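PDB 7LHV: sulfate transporter 4.1, chloroplastic from Arabidopsis thaliana, which carries sulfate across the membrane together with protons, and may play a role in regulating sulfate assimilation. Local coordinates for residues 295-300 / 428-433; 499-504 / 531-536; 574-579 / 604-609. One frame throughout, in Å; residues are numbered along the deposited sequence.

Interaction 1: residues 295-300 / 428-433; sequences LGTTIA and YIPQCA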
loop_
_atom_site.group_PDB
_atom_site.type_symbol
_atom_site.label_atom_id
_atom_site.label_comp_id
_atom_site.label_asym_id
_atom_site.label_seq_id
_atom_site.Cartn_x
_atom_site.Cartn_y
_atom_site.Cartn_z
ATOM N N LEU A 295 -8.538 -48.091 11.807
ATOM C CA LEU A 295 -9.105 -48.360 13.119
ATOM C C LEU A 295 -10.612 -48.137 13.107
ATOM O O LEU A 295 -11.391 -49.060 13.376
ATOM C CB LEU A 295 -8.430 -47.483 14.173
ATOM C CG LEU A 295 -8.915 -47.677 15.609
ATOM C CD1 LEU A 295 -8.524 -49.054 16.116
ATOM C CD2 LEU A 295 -8.353 -46.591 16.512
ATOM N N GLY A 296 -11.042 -46.927 12.741
ATOM C CA GLY A 296 -12.434 -46.557 12.950
ATOM C C GLY A 296 -13.397 -47.462 12.212
ATOM O O GLY A 296 -14.346 -47.993 12.799
ATOM N N THR A 297 -13.131 -47.695 10.923
ATOM C CA THR A 297 -13.982 -48.568 10.124
ATOM C C THR A 297 -14.154 -49.923 10.790
ATOM O O THR A 297 -15.247 -50.501 10.768
ATOM C CB THR A 297 -13.386 -48.738 8.728
ATOM O OG1 THR A 297 -13.289 -47.460 8.088
ATOM C CG2 THR A 297 -14.257 -49.652 7.885
ATOM N N THR A 298 -13.089 -50.428 11.417
ATOM C CA THR A 298 -13.163 -51.724 12.079
ATOM C C THR A 298 -14.276 -51.736 13.119
ATOM O O THR A 298 -15.127 -52.635 13.122
ATOM C CB THR A 298 -11.815 -52.058 12.716
ATOM O OG1 THR A 298 -10.812 -52.131 11.696
ATOM C CG2 THR A 298 -11.886 -53.393 13.436
ATOM N N ILE A 299 -14.316 -50.717 13.982
ATOM C CA ILE A 299 -15.398 -50.640 14.961
ATOM C C ILE A 299 -16.733 -50.431 14.261
ATOM O O ILE A 299 -17.765 -50.949 14.705
ATOM C CB ILE A 299 -15.122 -49.543 16.012
ATOM C CG1 ILE A 299 -13.860 -49.862 16.822
ATOM C CG2 ILE A 299 -16.311 -49.379 16.941
ATOM C CD1 ILE A 299 -12.571 -49.341 16.241
ATOM N N ALA A 300 -16.741 -49.686 13.155
ATOM C CA ALA A 300 -17.970 -49.536 12.389
ATOM C C ALA A 300 -18.430 -50.851 11.777
ATOM O O ALA A 300 -19.604 -50.972 11.410
ATOM C CB ALA A 300 -17.788 -48.485 11.295
ATOM N N TYR A 428 -17.433 -47.225 3.897
ATOM C CA TYR A 428 -17.548 -47.615 5.294
ATOM C C TYR A 428 -16.774 -46.700 6.233
ATOM O O TYR A 428 -16.740 -46.964 7.439
ATOM C CB TYR A 428 -17.068 -49.057 5.483
ATOM C CG TYR A 428 -17.703 -50.046 4.535
ATOM C CD1 TYR A 428 -19.081 -50.204 4.487
ATOM C CD2 TYR A 428 -16.923 -50.824 3.692
ATOM C CE1 TYR A 428 -19.663 -51.110 3.624
ATOM C CE2 TYR A 428 -17.497 -51.732 2.824
ATOM C CZ TYR A 428 -18.868 -51.871 2.796
ATOM O OH TYR A 428 -19.445 -52.775 1.934
ATOM N N ILE A 429 -16.150 -45.646 5.719
ATOM C CA ILE A 429 -15.362 -44.736 6.544
ATOM C C ILE A 429 -16.302 -43.822 7.321
ATOM O O ILE A 429 -17.123 -43.123 6.712
ATOM C CB ILE A 429 -14.382 -43.915 5.692
ATOM C CG1 ILE A 429 -13.340 -44.827 5.050
ATOM C CG2 ILE A 429 -13.712 -42.850 6.536
ATOM C CD1 ILE A 429 -12.399 -44.104 4.118
ATOM N N PRO A 430 -16.229 -43.798 8.649
ATOM C CA PRO A 430 -17.063 -42.866 9.413
ATOM C C PRO A 430 -16.657 -41.422 9.164
ATOM O O PRO A 430 -15.499 -41.116 8.881
ATOM C CB PRO A 430 -16.805 -43.269 10.871
ATOM C CG PRO A 430 -16.221 -44.643 10.799
ATOM C CD PRO A 430 -15.448 -44.683 9.525
ATOM N N GLN A 431 -17.642 -40.527 9.265
ATOM C CA GLN A 431 -17.363 -39.105 9.100
ATOM C C GLN A 431 -16.580 -38.546 10.280
ATOM O O GLN A 431 -15.782 -37.615 10.110
ATOM C CB GLN A 431 -18.667 -38.332 8.911
ATOM C CG GLN A 431 -19.458 -38.757 7.692
ATOM C CD GLN A 431 -20.796 -38.056 7.594
ATOM O OE1 GLN A 431 -21.723 -38.553 6.960
ATOM N NE2 GLN A 431 -20.899 -36.890 8.216
ATOM N N CYS A 432 -16.798 -39.088 11.479
ATOM C CA CYS A 432 -16.039 -38.630 12.637
ATOM C C CYS A 432 -14.555 -38.929 12.485
ATOM O O CYS A 432 -13.719 -38.182 13.001
ATOM C CB CYS A 432 -16.588 -39.266 13.913
ATOM S SG CYS A 432 -16.399 -41.052 13.995
ATOM N N ALA A 433 -14.203 -40.005 11.774
ATOM C CA ALA A 433 -12.793 -40.280 11.506
ATOM C C ALA A 433 -12.169 -39.189 10.646
ATOM O O ALA A 433 -11.055 -38.729 10.922
ATOM C CB ALA A 433 -12.644 -41.645 10.834
#
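Gly-296 and Pro-430 meet where the last turns of helix 284-300, predicted to span the membrane, pack against the start of helix 431-443. Both helices lie in the sulfate permease region of this SLC26 transporter. Having no side chain, Gly-296 presents bare backbone, and its C lies 4.2 Å from Pro-430 CG. A CB on this residue would point at the partner segment, with the methyl of Ala-433 before it. Two small residues therefore let the chains come close, the CA atoms of Gly-296 and Ala-433 being 6.5 Å apart.

Thr-297 carries the largest share of the contact. Its OG1 stands anti to the carbonyl carbon (chi1 -60°), and from there it makes a weak hydrogen bond back to Ile-293 O. The same oxygen lies against the other segment, 3.5 Å from Tyr-428 O, a pair that does not count as a hydrogen bond, and near Ile-429 CA and Pro-430 CD. The methyl does different work: Thr-297 CG2 touches Tyr-428 CB at 3.7 Å, the two side chains crossing obliquely. The tyrosine ring then leads away from this segment to a cation-pi contact with Lys-301. The CB of Ile-429 points away, and its side chain touches Met-114 of helix 91-119. Threonine suits its place by offering a methyl for packing and a hydroxyl that its own helix can bind.

Ala-300 comes one turn after Gly-296, whose O accepts its N-H, and its short side chain points at the partner. Pro-430 occupies the N-cap position, and its ring, which also touches Met-260 of helix 255-277, lies against this glycine-alanine surface. The contact is thus van der Waals throughout, and at the C-terminal end of the helix segment Ala-300 CB rests 4.2 Å from Pro-430 CG.

Interaction 2: residues 499-504 / 531-536; sequences PHIAVL and VRIDSP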
loop_
_atom_site.group_PDB
_atom_site.type_symbol
_atom_site.label_atom_id
_atom_site.label_comp_id
_atom_site.label_asym_id
_atom_site.label_seq_id
_atom_site.Cartn_x
_atom_site.Cartn_y
_atom_site.Cartn_z
ATOM N N PRO A 499 12.606 8.272 6.527
ATOM C CA PRO A 499 13.998 7.883 6.300
ATOM C C PRO A 499 14.916 8.452 7.369
ATOM O O PRO A 499 14.620 9.454 8.021
ATOM C CB PRO A 499 14.313 8.478 4.928
ATOM C CG PRO A 499 13.425 9.654 4.838
ATOM C CD PRO A 499 12.155 9.267 5.540
ATOM N N HIS A 500 16.050 7.784 7.545
ATOM C CA HIS A 500 17.038 8.218 8.522
ATOM C C HIS A 500 17.907 9.312 7.924
ATOM O O HIS A 500 18.426 9.170 6.814
ATOM C CB HIS A 500 17.898 7.042 8.974
ATOM C CG HIS A 500 18.819 7.368 10.108
ATOM N ND1 HIS A 500 20.187 7.441 9.960
ATOM C CD2 HIS A 500 18.566 7.641 11.410
ATOM C CE1 HIS A 500 20.738 7.745 11.121
ATOM N NE2 HIS A 500 19.778 7.872 12.018
ATOM N N ILE A 501 18.056 10.411 8.658
ATOM C CA ILE A 501 18.874 11.542 8.245
ATOM C C ILE A 501 19.896 11.805 9.342
ATOM O O ILE A 501 19.532 11.938 10.515
ATOM C CB ILE A 501 18.015 12.789 7.974
ATOM C CG1 ILE A 501 17.269 12.636 6.649
ATOM C CG2 ILE A 501 18.868 14.037 7.974
ATOM C CD1 ILE A 501 16.294 13.746 6.369
ATOM N N ALA A 502 21.167 11.883 8.961
ATOM C CA ALA A 502 22.261 11.961 9.914
ATOM C C ALA A 502 22.937 13.323 9.850
ATOM O O ALA A 502 23.248 13.822 8.764
ATOM C CB ALA A 502 23.295 10.865 9.649
ATOM N N VAL A 503 23.169 13.913 11.019
ATOM C CA VAL A 503 23.912 15.162 11.134
ATOM C C VAL A 503 25.365 14.785 11.395
ATOM O O VAL A 503 25.723 14.350 12.488
ATOM C CB VAL A 503 23.349 16.060 12.236
ATOM C CG1 VAL A 503 24.212 17.298 12.400
ATOM C CG2 VAL A 503 21.914 16.444 11.920
ATOM N N LEU A 504 26.206 14.955 10.381
ATOM C CA LEU A 504 27.590 14.514 10.467
ATOM C C LEU A 504 28.438 15.499 11.259
ATOM O O LEU A 504 28.177 16.704 11.281
ATOM C CB LEU A 504 28.187 14.337 9.072
ATOM C CG LEU A 504 27.810 13.070 8.314
ATOM C CD1 LEU A 504 26.387 13.149 7.874
ATOM C CD2 LEU A 504 28.714 12.906 7.111
ATOM N N VAL A 531 24.467 17.356 6.440
ATOM C CA VAL A 531 23.324 16.456 6.509
ATOM C C VAL A 531 23.500 15.364 5.466
ATOM O O VAL A 531 23.801 15.652 4.304
ATOM C CB VAL A 531 22.001 17.213 6.292
ATOM C CG1 VAL A 531 20.870 16.243 6.033
ATOM C CG2 VAL A 531 21.690 18.070 7.498
ATOM N N ARG A 532 23.308 14.114 5.879
ATOM C CA ARG A 532 23.363 12.965 4.988
ATOM C C ARG A 532 22.016 12.263 5.004
ATOM O O ARG A 532 21.498 11.933 6.077
ATOM C CB ARG A 532 24.465 11.995 5.406
ATOM C CG ARG A 532 24.704 10.841 4.470
ATOM C CD ARG A 532 25.672 9.856 5.092
ATOM N NE ARG A 532 25.093 9.209 6.263
ATOM C CZ ARG A 532 25.791 8.797 7.313
ATOM N NH1 ARG A 532 27.105 8.937 7.368
ATOM N NH2 ARG A 532 25.152 8.230 8.331
ATOM N N ILE A 533 21.451 12.042 3.823
ATOM C CA ILE A 533 20.192 11.323 3.685
ATOM C C ILE A 533 20.526 9.859 3.435
ATOM O O ILE A 533 20.956 9.492 2.340
ATOM C CB ILE A 533 19.331 11.901 2.557
ATOM C CG1 ILE A 533 18.969 13.357 2.851
ATOM C CG2 ILE A 533 18.077 11.068 2.370
ATOM C CD1 ILE A 533 19.787 14.358 2.074
ATOM N N ASP A 534 20.319 9.018 4.446
ATOM C CA ASP A 534 20.702 7.616 4.354
ATOM C C ASP A 534 19.655 6.790 3.620
ATOM O O ASP A 534 19.221 5.750 4.126
ATOM C CB ASP A 534 20.930 7.036 5.751
ATOM C CG ASP A 534 22.071 7.704 6.482
ATOM O OD1 ASP A 534 23.108 7.977 5.845
ATOM O OD2 ASP A 534 21.938 7.956 7.698
ATOM N N SER A 535 19.261 7.227 2.424
ATOM C CA SER A 535 18.256 6.532 1.629
ATOM C C SER A 535 18.112 7.192 0.266
ATOM O O SER A 535 18.430 8.378 0.117
ATOM C CB SER A 535 16.905 6.527 2.341
ATOM O OG SER A 535 16.557 7.832 2.767
ATOM N N PRO A 536 17.649 6.468 -0.751
ATOM C CA PRO A 536 17.267 7.130 -1.999
ATOM C C PRO A 536 16.081 8.052 -1.774
ATOM O O PRO A 536 15.202 7.779 -0.954
ATOM C CB PRO A 536 16.903 5.964 -2.924
ATOM C CG PRO A 536 16.578 4.846 -2.008
ATOM C CD PRO A 536 17.475 5.011 -0.828
#
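Ala-502 and Arg-532 form the hydrogen-bonded pair of two antiparallel strands in the STAS sheet, their axes at 153°. Ala-502 N donates to Arg-532 O at 2.9 Å, and Arg-532 N returns a bond of 2.9 Å to Ala-502 O. Non-hydrogen-bonded pairs, Ile-501 with Ile-533 and Val-503 with Val-531, lie before and after it. Two residues after Arg-532, Asp-534 N binds His-500 O at 3.0 Å, although the chain makes an inverse gamma turn centred on Asp-534.

The isoleucine and valine side chains share one face of the sheet. There Ile-501 CG2 meets Val-531 CG1 at 3.6 Å, the two side chains at a slant, and helix 542-560 covers them through Arg-548 and Tyr-552; branched aliphatic residues suit such a layer. On the face that bears Ala-502 the contact is largely polar. CG of His-500 stands anti to its backbone N (chi1 -172°), and the ring it carries lies side by side with the Asp-534 carboxylate, only 18° from coplanar. His-500 ND1 donates to the anti lone pair of Asp-534 OD2 at 2.9 Å. Arg-532 NH2 reaches the same oxygen from its syn side at 3.3 Å, as part of a salt bridge. The small methyl of Ala-502 comes near the guanidinium, its CB 3.5 Å from Arg-532 NH2, while Leu-504 CD1 lies over one face of it, toward the rim.

OD2 is thus gripped by two donors, one from each segment. The carboxylate would probably polarise the imidazole and steady a ring that also packs on Thr-580 of the second subunit.

Interaction 3: residues 574-579 / 604-609; sequences LEMSPV and LAISNP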
loop_
_atom_site.group_PDB
_atom_site.type_symbol
_atom_site.label_atom_id
_atom_site.label_comp_id
_atom_site.label_asym_id
_atom_site.label_seq_id
_atom_site.Cartn_x
_atom_site.Cartn_y
_atom_site.Cartn_z
ATOM N N LEU A 574 24.669 18.816 1.883
ATOM C CA LEU A 574 23.991 17.532 1.768
ATOM C C LEU A 574 24.981 16.481 1.292
ATOM O O LEU A 574 25.603 16.633 0.237
ATOM C CB LEU A 574 22.788 17.607 0.831
ATOM C CG LEU A 574 21.518 18.242 1.389
ATOM C CD1 LEU A 574 21.661 19.733 1.556
ATOM C CD2 LEU A 574 20.344 17.914 0.489
ATOM N N GLU A 575 25.118 15.418 2.078
ATOM C CA GLU A 575 25.882 14.245 1.681
ATOM C C GLU A 575 24.942 13.309 0.938
ATOM O O GLU A 575 24.058 12.697 1.544
ATOM C CB GLU A 575 26.475 13.555 2.902
ATOM C CG GLU A 575 27.489 14.389 3.617
ATOM C CD GLU A 575 28.712 14.620 2.778
ATOM O OE1 GLU A 575 29.075 13.728 1.983
ATOM O OE2 GLU A 575 29.287 15.714 2.890
ATOM N N MET A 576 25.114 13.202 -0.375
ATOM C CA MET A 576 24.236 12.368 -1.180
ATOM C C MET A 576 24.927 11.090 -1.638
ATOM O O MET A 576 24.491 10.464 -2.608
ATOM C CB MET A 576 23.696 13.164 -2.369
ATOM C CG MET A 576 22.774 14.292 -1.932
ATOM S SD MET A 576 22.152 15.336 -3.255
ATOM C CE MET A 576 21.027 14.204 -4.055
ATOM N N SER A 577 26.012 10.705 -0.965
ATOM C CA SER A 577 26.659 9.434 -1.276
ATOM C C SER A 577 25.764 8.220 -1.038
ATOM O O SER A 577 25.756 7.326 -1.903
ATOM C CB SER A 577 27.986 9.320 -0.511
ATOM O OG SER A 577 27.833 9.513 0.882
ATOM N N PRO A 578 25.006 8.101 0.061
ATOM C CA PRO A 578 24.103 6.952 0.189
ATOM C C PRO A 578 22.831 7.079 -0.626
ATOM O O PRO A 578 22.084 6.097 -0.724
ATOM C CB PRO A 578 23.789 6.926 1.686
ATOM C CG PRO A 578 23.850 8.324 2.080
ATOM C CD PRO A 578 24.939 8.952 1.263
ATOM N N VAL A 579 22.558 8.244 -1.209
ATOM C CA VAL A 579 21.368 8.443 -2.032
ATOM C C VAL A 579 21.614 7.728 -3.357
ATOM O O VAL A 579 22.347 8.220 -4.215
ATOM C CB VAL A 579 21.056 9.926 -2.237
ATOM C CG1 VAL A 579 19.777 10.083 -3.027
ATOM C CG2 VAL A 579 20.941 10.630 -0.903
ATOM N N LEU A 604 23.202 26.479 0.012
ATOM C CA LEU A 604 22.996 25.052 -0.186
ATOM C C LEU A 604 24.135 24.488 -1.021
ATOM O O LEU A 604 24.493 25.057 -2.057
ATOM C CB LEU A 604 21.663 24.777 -0.878
ATOM C CG LEU A 604 21.294 23.297 -0.931
ATOM C CD1 LEU A 604 20.714 22.890 0.400
ATOM C CD2 LEU A 604 20.333 22.992 -2.064
ATOM N N ALA A 605 24.694 23.368 -0.574
ATOM C CA ALA A 605 25.779 22.701 -1.274
ATOM C C ALA A 605 25.477 21.216 -1.392
ATOM O O ALA A 605 24.785 20.639 -0.549
ATOM C CB ALA A 605 27.120 22.907 -0.559
ATOM N N ILE A 606 25.992 20.605 -2.453
ATOM C CA ILE A 606 25.880 19.169 -2.682
ATOM C C ILE A 606 27.280 18.578 -2.641
ATOM O O ILE A 606 28.182 19.053 -3.341
ATOM C CB ILE A 606 25.182 18.857 -4.015
ATOM C CG1 ILE A 606 23.869 19.631 -4.116
ATOM C CG2 ILE A 606 24.937 17.370 -4.147
ATOM C CD1 ILE A 606 22.831 19.198 -3.113
ATOM N N SER A 607 27.465 17.546 -1.819
ATOM C CA SER A 607 28.795 17.047 -1.489
ATOM C C SER A 607 29.221 15.865 -2.354
ATOM O O SER A 607 30.235 15.944 -3.052
ATOM C CB SER A 607 28.851 16.666 -0.008
ATOM O OG SER A 607 30.123 16.146 0.336
ATOM N N ASN A 608 28.476 14.762 -2.313
ATOM C CA ASN A 608 28.865 13.523 -2.989
ATOM C C ASN A 608 27.729 13.058 -3.885
ATOM O O ASN A 608 27.013 12.103 -3.554
ATOM C CB ASN A 608 29.224 12.428 -1.983
ATOM C CG ASN A 608 30.525 12.701 -1.260
ATOM O OD1 ASN A 608 31.145 13.744 -1.446
ATOM N ND2 ASN A 608 30.946 11.758 -0.427
ATOM N N PRO A 609 27.536 13.699 -5.036
ATOM C CA PRO A 609 26.457 13.272 -5.932
ATOM C C PRO A 609 26.813 11.963 -6.618
ATOM O O PRO A 609 27.913 11.798 -7.145
ATOM C CB PRO A 609 26.347 14.424 -6.939
ATOM C CG PRO A 609 27.196 15.533 -6.381
ATOM C CD PRO A 609 28.251 14.865 -5.570
#
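The beta-alpha-beta unit made by strand 569-575, helix 584-599 and strand 603-606 of the STAS domain brings Leu-574 alongside Ile-606 as a parallel pair. Leu-574 N donates to Ala-605 O at 3.0 Å, and Leu-574 O accepts from Ser-607 N at 2.9 Å, so one residue bonds to both neighbours of its partner. Its side chain, on the face covered by the connecting helix, sets CD1 3.5 Å from Leu-604 CD1, the two leucines meeting at an oblique angle; apolar branched chains suit this buried layer.

On the other face, Glu-575 is bent at chi2 (-66°), and its carboxylate reaches Ser-607, just past the end of the partner strand. Ser-607 OG donates to Glu-575 OE2 at 2.7 Å, on the syn side but 33° out of the carboxylate plane. An alanine in place of Glu-575 would probably leave the Ser-607 hydroxyl without this close acceptor, with a weak bond to Arg-634 O among its remaining contacts. Past the strand end, the unbranched side chain of Met-576 returns to the leucine face, where its SD lies 3.6 Å from Ile-606 CG2.

How the interactions relate
Interaction 1 comes first along the chain and stands apart, at a helix predicted to span the membrane. Its centre is 67 Å from that of interaction 2 and 74 Å from that of interaction 3, on the opposite side of the chain's centre. Interactions 2 and 3 follow in series, their centres 10 Å apart in one mixed sheet of order 501-504, 527-533, 569-575, 603-606. The neighbouring strands 527-533 and 569-575 join them, with a probable hydrogen bond from Glu-575 N to Val-531 O, and Pro-578 and Val-579 pack on Ile-533 O. The protein thus combines a helical transport region with a STAS domain whose sheet is spanned by these two contacts.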